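Local coordinates for protein Pre-mRNA-splicing factor SAD1 (Saccharomyces cerevisiae, PDB 4MSX) that promotes assembly of newly made U4 snRNA into the U4/U6 snRNP and is required for pre-mRNA splicing, although it is a catalytically inactive relative of the ubiquitin-specific proteases, at residues A[162-167]-A[208-213]; A[295-300]-A[315-320]; A[379-384]-A[470-475]. All blocks are in the same frame, centred on the assembly; numbering follows the deposited sequence.

Overall arrangement
Following the chain from its N terminus, the zinc-finger region comes first and the ubiquitin-protease-like part after it. Interaction 1 closes a loop of 40 residues and sets helix 161-165 against helix 206-214. Interaction 2 closes a short loop of 14 residues. It pairs strands 294-299 and 315-320 in a three-stranded antiparallel sheet. Interaction 3 closes the longest loop, 85 residues rich in strand, and joins the end of strand 374-379 to the start of strand 472-480. The three lie in series, so none nests or crosses. Interactions 1 and 3 lie on opposite sides of the chain's centre, with their own centres about 31 Å apart.

Interaction 1 of 3, residues A[162-167]-A[208-213]; sequences KDLEDF and VRDHFL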
loop_
_atom_site.group_PDB
_atom_site.type_symbol
_atom_site.label_atom_id
_atom_site.label_comp_id
_atom_site.label_asym_id
_atom_site.label_seq_id
_atom_site.Cartn_x
_atom_site.Cartn_y
_atom_site.Cartn_z
ATOM N N LYS A 162 -4.159 -4.000 21.804
ATOM C CA LYS A 162 -5.618 -3.865 21.934
ATOM C C LYS A 162 -6.262 -2.841 20.963
ATOM O O LYS A 162 -7.421 -2.956 20.630
ATOM C CB LYS A 162 -6.027 -3.494 23.383
ATOM C CG LYS A 162 -7.580 -3.508 23.540
ATOM C CD LYS A 162 -8.056 -3.725 24.980
ATOM C CE LYS A 162 -8.434 -2.400 25.651
ATOM N NZ LYS A 162 -9.032 -2.599 27.007
ATOM N N ASP A 163 -5.527 -1.824 20.536
ATOM C CA ASP A 163 -6.069 -0.921 19.513
ATOM C C ASP A 163 -6.478 -1.725 18.281
ATOM O O ASP A 163 -7.533 -1.455 17.671
ATOM C CB ASP A 163 -5.020 0.121 19.065
ATOM C CG ASP A 163 -4.530 0.993 20.178
ATOM O OD1 ASP A 163 -5.326 1.323 21.095
ATOM O OD2 ASP A 163 -3.323 1.333 20.151
ATOM N N LEU A 164 -5.659 -2.709 17.884
ATOM C CA LEU A 164 -5.927 -3.456 16.632
ATOM C C LEU A 164 -7.242 -4.245 16.694
ATOM O O LEU A 164 -7.916 -4.482 15.669
ATOM C CB LEU A 164 -4.740 -4.354 16.246
ATOM C CG LEU A 164 -3.346 -3.688 16.313
ATOM C CD1 LEU A 164 -2.277 -4.503 15.631
ATOM C CD2 LEU A 164 -3.337 -2.304 15.708
ATOM N N GLU A 165 -7.676 -4.596 17.900
ATOM C CA GLU A 165 -8.911 -5.375 18.006
ATOM C C GLU A 165 -10.128 -4.605 17.546
ATOM O O GLU A 165 -11.095 -5.206 17.092
ATOM C CB GLU A 165 -9.112 -5.866 19.447
ATOM C CG GLU A 165 -7.943 -6.678 19.950
ATOM C CD GLU A 165 -8.154 -7.131 21.414
ATOM O OE1 GLU A 165 -9.286 -6.970 21.927
ATOM O OE2 GLU A 165 -7.199 -7.628 22.057
ATOM N N ASP A 166 -10.108 -3.276 17.657
ATOM C CA ASP A 166 -11.260 -2.517 17.206
ATOM C C ASP A 166 -11.018 -1.868 15.825
ATOM O O ASP A 166 -11.675 -0.887 15.482
ATOM C CB ASP A 166 -11.596 -1.404 18.202
ATOM C CG ASP A 166 -12.987 -0.796 17.954
ATOM O OD1 ASP A 166 -13.851 -1.476 17.340
ATOM O OD2 ASP A 166 -13.220 0.361 18.369
ATOM N N PHE A 167 -10.085 -2.396 15.041
ATOM C CA PHE A 167 -9.869 -1.848 13.670
ATOM C C PHE A 167 -10.545 -2.802 12.679
ATOM O O PHE A 167 -10.502 -4.009 12.893
ATOM C CB PHE A 167 -8.374 -1.818 13.324
ATOM C CG PHE A 167 -7.592 -0.725 13.985
ATOM C CD1 PHE A 167 -8.197 0.201 14.809
ATOM C CD2 PHE A 167 -6.235 -0.616 13.733
ATOM C CE1 PHE A 167 -7.458 1.206 15.419
ATOM C CE2 PHE A 167 -5.482 0.355 14.332
ATOM C CZ PHE A 167 -6.084 1.289 15.173
ATOM N N VAL A 208 1.307 -9.190 8.292
ATOM C CA VAL A 208 2.311 -8.234 7.875
ATOM C C VAL A 208 1.968 -6.889 8.498
ATOM O O VAL A 208 2.838 -6.201 9.046
ATOM C CB VAL A 208 2.333 -8.119 6.287
ATOM C CG1 VAL A 208 3.394 -7.138 5.892
ATOM C CG2 VAL A 208 2.561 -9.500 5.664
ATOM N N ARG A 209 0.706 -6.495 8.383
ATOM C CA ARG A 209 0.277 -5.206 8.910
ATOM C C ARG A 209 0.606 -5.141 10.404
ATOM O O ARG A 209 1.227 -4.163 10.905
ATOM C CB ARG A 209 -1.229 -5.024 8.773
ATOM C CG ARG A 209 -1.731 -3.702 9.404
ATOM C CD ARG A 209 -3.237 -3.745 9.569
ATOM N NE ARG A 209 -3.558 -4.634 10.725
ATOM C CZ ARG A 209 -4.786 -4.813 11.197
ATOM N NH1 ARG A 209 -5.794 -4.174 10.626
ATOM N NH2 ARG A 209 -5.014 -5.639 12.242
ATOM N N ASP A 210 0.200 -6.186 11.128
ATOM C CA ASP A 210 0.393 -6.149 12.607
ATOM C C ASP A 210 1.859 -5.990 12.977
ATOM O O ASP A 210 2.228 -5.236 13.903
ATOM C CB ASP A 210 -0.188 -7.405 13.272
ATOM C CG ASP A 210 -1.698 -7.373 13.327
ATOM O OD1 ASP A 210 -2.281 -6.435 12.724
ATOM O OD2 ASP A 210 -2.317 -8.284 13.968
ATOM N N HIS A 211 2.727 -6.684 12.244
ATOM C CA HIS A 211 4.150 -6.586 12.532
ATOM C C HIS A 211 4.645 -5.138 12.325
ATOM O O HIS A 211 5.470 -4.607 13.122
ATOM C CB HIS A 211 4.960 -7.528 11.646
ATOM C CG HIS A 211 6.400 -7.620 12.041
ATOM N ND1 HIS A 211 6.829 -8.434 13.077
ATOM C CD2 HIS A 211 7.506 -7.001 11.561
ATOM C CE1 HIS A 211 8.137 -8.290 13.224
ATOM N NE2 HIS A 211 8.569 -7.424 12.323
ATOM N N PHE A 212 4.184 -4.500 11.238
ATOM C CA PHE A 212 4.620 -3.101 10.973
ATOM C C PHE A 212 4.059 -2.127 12.021
ATOM O O PHE A 212 4.735 -1.150 12.399
ATOM C CB PHE A 212 4.105 -2.621 9.596
ATOM C CG PHE A 212 5.003 -2.999 8.432
ATOM C CD1 PHE A 212 6.314 -2.592 8.396
ATOM C CD2 PHE A 212 4.504 -3.745 7.378
ATOM C CE1 PHE A 212 7.134 -2.892 7.288
ATOM C CE2 PHE A 212 5.324 -4.077 6.261
ATOM C CZ PHE A 212 6.631 -3.654 6.232
ATOM N N LEU A 213 2.793 -2.324 12.412
ATOM C CA LEU A 213 2.145 -1.356 13.325
ATOM C C LEU A 213 2.738 -1.431 14.740
ATOM O O LEU A 213 2.827 -0.421 15.403
ATOM C CB LEU A 213 0.651 -1.587 13.463
ATOM C CG LEU A 213 -0.162 -1.492 12.167
ATOM C CD1 LEU A 213 -1.666 -1.591 12.428
ATOM C CD2 LEU A 213 0.189 -0.149 11.430
HETATM O O HOH W 1 -7.384 -6.283 13.359
HETATM O O HOH W 2 -8.514 -5.112 11.036
#
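Arg209 and Leu164 meet where helix 206-214 packs against the short helix 161-165. The Arg209 side chain reaches toward segment 162-167, but no direct hydrogen bond joins the two segments. Two waters make the link instead. One accepts from Arg209 NH2 at 2.7 Å and donates to Leu164 O. The other accepts from Arg209 NH1 and donates to Phe167 O, 2.9 Å from that oxygen. The CB atoms of Leu164 and Phe167 lie obliquely beside the guanidinium. Trp235 adds a cation-pi contact to the same arginine.

Asp210 follows and forms a salt bridge with Arg209 within the same helix. Asp210 OD1 takes both Arg209 NE, at 3.0 Å, and Arg209 NH2, at 2.9 Å. The oxygen lies in the guanidinium plane, and NH2 meets its syn lone pair. This side-on grip on one atom fixes the rotation of the guanidinium. Leu164 CD1 rests against Asp210 OD1 at 3.5 Å.

One turn on from Arg209, Leu213 supplies the apolar part. Leu213 CD1 meets Leu164 CD2 at 3.7 Å. Leu164 CG lies beside its backbone N (chi1 -47°), which directs one methyl at Asp210 and the other at Leu213. Tyr159 and Trp235 also touch Leu213.

The contact is therefore apolar at Leu213 and water-mediated at Arg209. The arginine charge is probably largely balanced within its own helix by Asp210.

Interaction 2 of 3, residues A[295-300]-A[315-320]; sequences KVKIAK and VIVKPF
Strand 294-299, of which 295-299 lies in this segment, runs antiparallel to strand 315-320. The axes of these short segments come within 4.5 Å, their directions 160° apart. Val296 pairs with Lys318 and Ile298 with Ile316 as hydrogen-bonded pairs. Three of the four bonds are nearly straight at the hydrogen, among them Val296 N to Lys318 O at 3.0 Å. The fourth, Ile316 N to Ile298 O at 2.8 Å, is more bent. The non-hydrogen-bonded pairs are Lys295 with Pro319, Lys297 with Val317 and Ala299 with Val315. CA-H...O contacts fill in between, such as Lys297 CA to Ile316 O at 3.2 Å.

The side chains alternate between two faces. On the face of Lys295, Lys297 and Ala299, the lysines use their aliphatic parts. Lys297 is extended, with CG anti to the backbone N (chi1 165°), and its CE lies 3.7 Å from Val315 CG1. Val315 CG2 meets Ala299 CB at 3.9 Å. The Lys295 side chain crosses that of Val317 obliquely, CD nearest CG1.

The other face carries Val296, Ile298, Ile316 and Lys318. Ile298 CD1 lies 3.8 Å from Ile316 O. Phe320 reaches in from the strand end. Its chi1 of 61° turns the ring back beside Val296 and, obliquely, Lys295 N. In one of two modelled Val296 conformers, Val296 CG2 touches Phe320 CE2 at 3.5 Å.

This surface beta hairpin has a long, partly unmodelled connection. Strand 315-320 is an edge strand of the sheet within this chain. Central strand 294-299 follows helix 282-292 and also bonds to strand 365-370.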
loop_
_atom_site.group_PDB
_atom_site.type_symbol
_atom_site.label_atom_id
_atom_site.label_comp_id
_atom_site.label_asym_id
_atom_site.label_seq_id
_atom_site.Cartn_x
_atom_site.Cartn_y
_atom_site.Cartn_z
ATOM N N LYS A 295 3.660 -22.584 -3.664
ATOM C CA LYS A 295 4.575 -23.387 -4.461
ATOM C C LYS A 295 3.748 -24.163 -5.464
ATOM O O LYS A 295 2.668 -24.675 -5.129
ATOM C CB LYS A 295 5.359 -24.388 -3.592
ATOM C CG LYS A 295 6.273 -23.750 -2.594
ATOM C CD LYS A 295 7.119 -24.799 -1.850
ATOM C CE LYS A 295 7.960 -24.131 -0.738
ATOM N NZ LYS A 295 8.815 -25.114 -0.024
ATOM N N VAL A 296 4.234 -24.199 -6.705
ATOM C CA VAL A 296 3.623 -25.016 -7.750
ATOM C C VAL A 296 4.603 -26.127 -8.076
ATOM O O VAL A 296 5.814 -25.891 -8.174
ATOM C CB VAL A 296 3.379 -24.237 -9.075
ATOM C CG1 VAL A 296 2.681 -25.137 -10.089
ATOM C CG2 VAL A 296 2.577 -22.997 -8.843
ATOM N N LYS A 297 4.093 -27.343 -8.236
ATOM C CA LYS A 297 4.944 -28.438 -8.663
ATOM C C LYS A 297 4.529 -28.818 -10.066
ATOM O O LYS A 297 3.339 -28.985 -10.348
ATOM C CB LYS A 297 4.751 -29.617 -7.686
ATOM C CG LYS A 297 5.287 -30.969 -8.178
ATOM C CD LYS A 297 4.929 -32.078 -7.153
ATOM C CE LYS A 297 5.591 -33.404 -7.514
ATOM N NZ LYS A 297 5.098 -34.537 -6.673
ATOM N N ILE A 298 5.493 -28.963 -10.957
ATOM C CA ILE A 298 5.187 -29.399 -12.308
ATOM C C ILE A 298 5.898 -30.726 -12.531
ATOM O O ILE A 298 7.116 -30.809 -12.296
ATOM C CB ILE A 298 5.708 -28.369 -13.367
ATOM C CG1 ILE A 298 5.106 -26.990 -13.110
ATOM C CG2 ILE A 298 5.399 -28.864 -14.766
ATOM C CD1 ILE A 298 6.012 -26.089 -12.323
ATOM N N ALA A 299 5.176 -31.750 -12.979
ATOM C CA ALA A 299 5.752 -33.089 -13.044
ATOM C C ALA A 299 5.341 -33.841 -14.293
ATOM O O ALA A 299 4.216 -33.707 -14.763
ATOM C CB ALA A 299 5.310 -33.904 -11.806
ATOM N N LYS A 300 6.227 -34.688 -14.801
ATOM C CA LYS A 300 5.833 -35.628 -15.855
ATOM C C LYS A 300 6.314 -37.043 -15.526
ATOM O O LYS A 300 5.505 -37.955 -15.341
ATOM C CB LYS A 300 6.385 -35.176 -17.200
ATOM C CG LYS A 300 5.577 -35.645 -18.413
ATOM C CD LYS A 300 6.129 -35.041 -19.716
ATOM C CE LYS A 300 5.351 -35.492 -20.969
ATOM N NZ LYS A 300 4.081 -34.727 -21.220
ATOM N N VAL A 315 10.638 -33.203 -12.086
ATOM C CA VAL A 315 9.737 -32.515 -11.193
ATOM C C VAL A 315 10.323 -31.119 -10.865
ATOM O O VAL A 315 11.390 -31.014 -10.272
ATOM C CB VAL A 315 9.567 -33.264 -9.902
ATOM C CG1 VAL A 315 8.867 -32.393 -8.902
ATOM C CG2 VAL A 315 8.765 -34.547 -10.149
ATOM N N ILE A 316 9.642 -30.047 -11.245
ATOM C CA ILE A 316 10.082 -28.716 -10.801
ATOM C C ILE A 316 9.172 -28.213 -9.712
ATOM O O ILE A 316 7.946 -28.301 -9.866
ATOM C CB ILE A 316 10.034 -27.737 -11.953
ATOM C CG1 ILE A 316 10.866 -28.260 -13.107
ATOM C CG2 ILE A 316 10.544 -26.376 -11.500
ATOM C CD1 ILE A 316 10.745 -27.426 -14.359
ATOM N N VAL A 317 9.735 -27.724 -8.605
ATOM C CA VAL A 317 8.937 -27.050 -7.594
ATOM C C VAL A 317 9.312 -25.551 -7.603
ATOM O O VAL A 317 10.455 -25.182 -7.347
ATOM C CB VAL A 317 9.119 -27.634 -6.179
ATOM C CG1 VAL A 317 8.320 -26.834 -5.170
ATOM C CG2 VAL A 317 8.673 -29.093 -6.156
ATOM N N LYS A 318 8.339 -24.711 -7.930
ATOM C CA LYS A 318 8.576 -23.280 -8.098
ATOM C C LYS A 318 7.868 -22.514 -7.025
ATOM O O LYS A 318 6.646 -22.508 -6.986
ATOM C CB LYS A 318 8.014 -22.815 -9.441
ATOM C CG LYS A 318 8.930 -23.024 -10.576
ATOM C CD LYS A 318 8.781 -21.918 -11.620
ATOM C CE LYS A 318 7.417 -21.966 -12.299
ATOM N NZ LYS A 318 7.453 -21.384 -13.682
ATOM N N PRO A 319 8.609 -21.804 -6.179
ATOM C CA PRO A 319 7.841 -20.933 -5.278
ATOM C C PRO A 319 7.263 -19.741 -6.065
ATOM O O PRO A 319 7.760 -19.428 -7.151
ATOM C CB PRO A 319 8.896 -20.454 -4.274
ATOM C CG PRO A 319 10.173 -20.494 -5.048
ATOM C CD PRO A 319 10.062 -21.628 -6.042
ATOM N N PHE A 320 6.242 -19.089 -5.524
ATOM C CA PHE A 320 5.740 -17.857 -6.115
ATOM C C PHE A 320 5.221 -16.935 -5.049
ATOM O O PHE A 320 4.711 -17.375 -4.020
ATOM C CB PHE A 320 4.602 -18.146 -7.135
ATOM C CG PHE A 320 3.380 -18.826 -6.526
ATOM C CD1 PHE A 320 2.377 -18.072 -5.896
ATOM C CD2 PHE A 320 3.215 -20.218 -6.624
ATOM C CE1 PHE A 320 1.228 -18.706 -5.347
ATOM C CE2 PHE A 320 2.065 -20.859 -6.086
ATOM C CZ PHE A 320 1.077 -20.105 -5.451
#

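Interaction 3 of 3, residues A[379-384]-A[470-475]; sequences FNRFDR and LKETFI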
loop_
_atom_site.group_PDB
_atom_site.type_symbol
_atom_site.label_atom_id
_atom_site.label_comp_id
_atom_site.label_asym_id
_atom_site.label_seq_id
_atom_site.Cartn_x
_atom_site.Cartn_y
_atom_site.Cartn_z
ATOM N N PHE A 379 -3.991 -11.798 -13.295
ATOM C CA PHE A 379 -4.651 -12.197 -14.576
ATOM C C PHE A 379 -3.851 -11.597 -15.691
ATOM O O PHE A 379 -3.654 -10.386 -15.724
ATOM C CB PHE A 379 -6.092 -11.739 -14.574
ATOM C CG PHE A 379 -6.864 -12.375 -13.439
ATOM C CD1 PHE A 379 -7.391 -13.668 -13.573
ATOM C CD2 PHE A 379 -6.950 -11.749 -12.210
ATOM C CE1 PHE A 379 -8.051 -14.288 -12.480
ATOM C CE2 PHE A 379 -7.583 -12.357 -11.112
ATOM C CZ PHE A 379 -8.139 -13.620 -11.253
ATOM N N ASN A 380 -3.377 -12.433 -16.611
ATOM C CA ASN A 380 -2.340 -11.944 -17.529
ATOM C C ASN A 380 -2.973 -11.129 -18.656
ATOM O O ASN A 380 -3.174 -11.642 -19.748
ATOM C CB ASN A 380 -1.568 -13.116 -18.099
ATOM C CG ASN A 380 -0.339 -12.659 -18.873
ATOM O OD1 ASN A 380 0.051 -11.486 -18.783
ATOM N ND2 ASN A 380 0.271 -13.561 -19.626
ATOM N N ARG A 381 -3.289 -9.878 -18.383
ATOM C CA ARG A 381 -3.938 -8.995 -19.368
ATOM C C ARG A 381 -3.027 -8.510 -20.504
ATOM O O ARG A 381 -3.483 -8.335 -21.652
ATOM C CB ARG A 381 -4.432 -7.744 -18.647
ATOM C CG ARG A 381 -5.423 -8.037 -17.481
ATOM C CD ARG A 381 -6.821 -8.422 -18.029
ATOM N NE ARG A 381 -7.756 -8.796 -16.949
ATOM C CZ ARG A 381 -8.991 -9.248 -17.179
ATOM N NH1 ARG A 381 -9.433 -9.427 -18.446
ATOM N NH2 ARG A 381 -9.762 -9.537 -16.157
ATOM N N PHE A 382 -1.769 -8.232 -20.170
ATOM C CA PHE A 382 -0.885 -7.484 -21.085
ATOM C C PHE A 382 0.132 -8.289 -21.825
ATOM O O PHE A 382 0.959 -8.969 -21.240
ATOM C CB PHE A 382 -0.060 -6.473 -20.290
ATOM C CG PHE A 382 -0.887 -5.426 -19.638
ATOM C CD1 PHE A 382 -1.807 -4.711 -20.373
ATOM C CD2 PHE A 382 -0.767 -5.168 -18.275
ATOM C CE1 PHE A 382 -2.607 -3.744 -19.795
ATOM C CE2 PHE A 382 -1.553 -4.194 -17.673
ATOM C CZ PHE A 382 -2.492 -3.492 -18.432
ATOM N N ASP A 383 0.154 -8.098 -23.129
ATOM C CA ASP A 383 1.251 -8.626 -23.918
ATOM C C ASP A 383 2.191 -7.419 -24.169
ATOM O O ASP A 383 2.005 -6.658 -25.120
ATOM C CB ASP A 383 0.698 -9.313 -25.191
ATOM C CG ASP A 383 1.793 -9.712 -26.185
ATOM O OD1 ASP A 383 2.997 -9.750 -25.820
ATOM O OD2 ASP A 383 1.419 -10.009 -27.333
ATOM N N ARG A 384 3.184 -7.241 -23.273
ATOM C CA ARG A 384 4.060 -6.059 -23.311
ATOM C C ARG A 384 5.030 -6.071 -24.480
ATOM O O ARG A 384 5.537 -5.016 -24.875
ATOM C CB ARG A 384 4.880 -5.929 -22.032
ATOM C CG ARG A 384 4.055 -5.915 -20.799
ATOM C CD ARG A 384 3.368 -4.593 -20.566
ATOM N NE ARG A 384 3.419 -4.276 -19.143
ATOM C CZ ARG A 384 2.808 -3.245 -18.571
ATOM N NH1 ARG A 384 2.083 -2.404 -19.310
ATOM N NH2 ARG A 384 2.963 -3.044 -17.260
ATOM N N LEU A 470 -17.513 -7.296 -12.504
ATOM C CA LEU A 470 -17.779 -6.583 -13.775
ATOM C C LEU A 470 -16.643 -5.673 -14.251
ATOM O O LEU A 470 -16.573 -5.362 -15.425
ATOM C CB LEU A 470 -19.042 -5.738 -13.655
ATOM C CG LEU A 470 -20.282 -6.638 -13.516
ATOM C CD1 LEU A 470 -21.453 -5.746 -13.275
ATOM C CD2 LEU A 470 -20.443 -7.456 -14.832
ATOM N N LYS A 471 -15.767 -5.248 -13.347
ATOM C CA LYS A 471 -14.599 -4.437 -13.770
ATOM C C LYS A 471 -13.432 -5.352 -14.084
ATOM O O LYS A 471 -13.422 -6.546 -13.670
ATOM C CB LYS A 471 -14.213 -3.476 -12.618
ATOM C CG LYS A 471 -15.310 -2.451 -12.355
ATOM C CD LYS A 471 -14.800 -1.229 -11.588
ATOM C CE LYS A 471 -15.895 -0.160 -11.442
ATOM N NZ LYS A 471 -15.534 0.957 -10.475
ATOM N N GLU A 472 -12.425 -4.809 -14.757
ATOM C CA GLU A 472 -11.341 -5.661 -15.222
ATOM C C GLU A 472 -10.328 -5.993 -14.099
ATOM O O GLU A 472 -9.395 -5.197 -13.858
ATOM C CB GLU A 472 -10.631 -4.950 -16.340
ATOM C CG GLU A 472 -9.661 -5.833 -17.109
ATOM C CD GLU A 472 -8.887 -5.072 -18.191
ATOM O OE1 GLU A 472 -9.521 -4.598 -19.158
ATOM O OE2 GLU A 472 -7.634 -4.948 -18.088
ATOM N N THR A 473 -10.479 -7.168 -13.492
ATOM C CA THR A 473 -9.602 -7.604 -12.409
ATOM C C THR A 473 -8.186 -7.881 -12.947
ATOM O O THR A 473 -7.988 -8.461 -14.047
ATOM C CB THR A 473 -10.165 -8.845 -11.646
ATOM O OG1 THR A 473 -9.287 -9.135 -10.566
ATOM C CG2 THR A 473 -10.257 -10.103 -12.582
ATOM N N PHE A 474 -7.183 -7.415 -12.206
ATOM C CA PHE A 474 -5.785 -7.619 -12.600
ATOM C C PHE A 474 -5.038 -8.437 -11.532
ATOM O O PHE A 474 -4.297 -9.360 -11.861
ATOM C CB PHE A 474 -5.100 -6.241 -12.757
ATOM C CG PHE A 474 -3.655 -6.316 -13.187
ATOM C CD1 PHE A 474 -3.310 -6.797 -14.449
ATOM C CD2 PHE A 474 -2.642 -5.842 -12.344
ATOM C CE1 PHE A 474 -1.982 -6.856 -14.854
ATOM C CE2 PHE A 474 -1.300 -5.898 -12.753
ATOM C CZ PHE A 474 -0.962 -6.383 -13.992
ATOM N N ILE A 475 -5.173 -8.045 -10.253
ATOM C CA ILE A 475 -4.592 -8.787 -9.153
ATOM C C ILE A 475 -5.634 -9.007 -8.064
ATOM O O ILE A 475 -6.422 -8.115 -7.769
ATOM C CB ILE A 475 -3.416 -7.955 -8.482
ATOM C CG1 ILE A 475 -2.125 -8.161 -9.253
ATOM C CG2 ILE A 475 -3.221 -8.370 -7.010
ATOM C CD1 ILE A 475 -1.083 -7.106 -8.857
#
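Phe379 and Phe474 join two antiparallel strands of the mixed sheet in the ubiquitin-protease-like domain. Phe379 N donates to Phe474 O at 2.8 Å. An inverse gamma turn centred on Asn380 follows.

Arg381 then reaches back across the pair. Arg381 NE and NH2 both bond to Thr473 O, at 2.9 and 3.0 Å, bent at the hydrogen (147° and 144°). NH2 lies in the carbonyl plane on a lone pair; NE is tilted from it. Glu472 CG lies 3.4 Å above the Arg381 guanidinium plane, over its centre. Glu472 OE2 is 4.0 Å from Arg381 NE, but no N-H points at it; the charges are merely near each other.

Thr473 CG2 lies over one face of the Phe379 ring in a CH-pi contact. Phe382 CE2 meets Phe474 CE1 at 3.9 Å, the rings oblique.

Farther out, Arg381 NH1 donates to the carbonyls of Asn394 and Thr396. Glu472 OE1 forms a salt bridge with Arg393, and OE2 is hydrogen-bonded to His419 ND1. Thr473 OG1 bonds to Asn416. Phe474 and Ile475 both face Val417, a classic beta bulge. With CG anti to its backbone N (chi1 -179°), Phe474 puts its ring edge, at CD1, 3.9 Å from Arg381 CG.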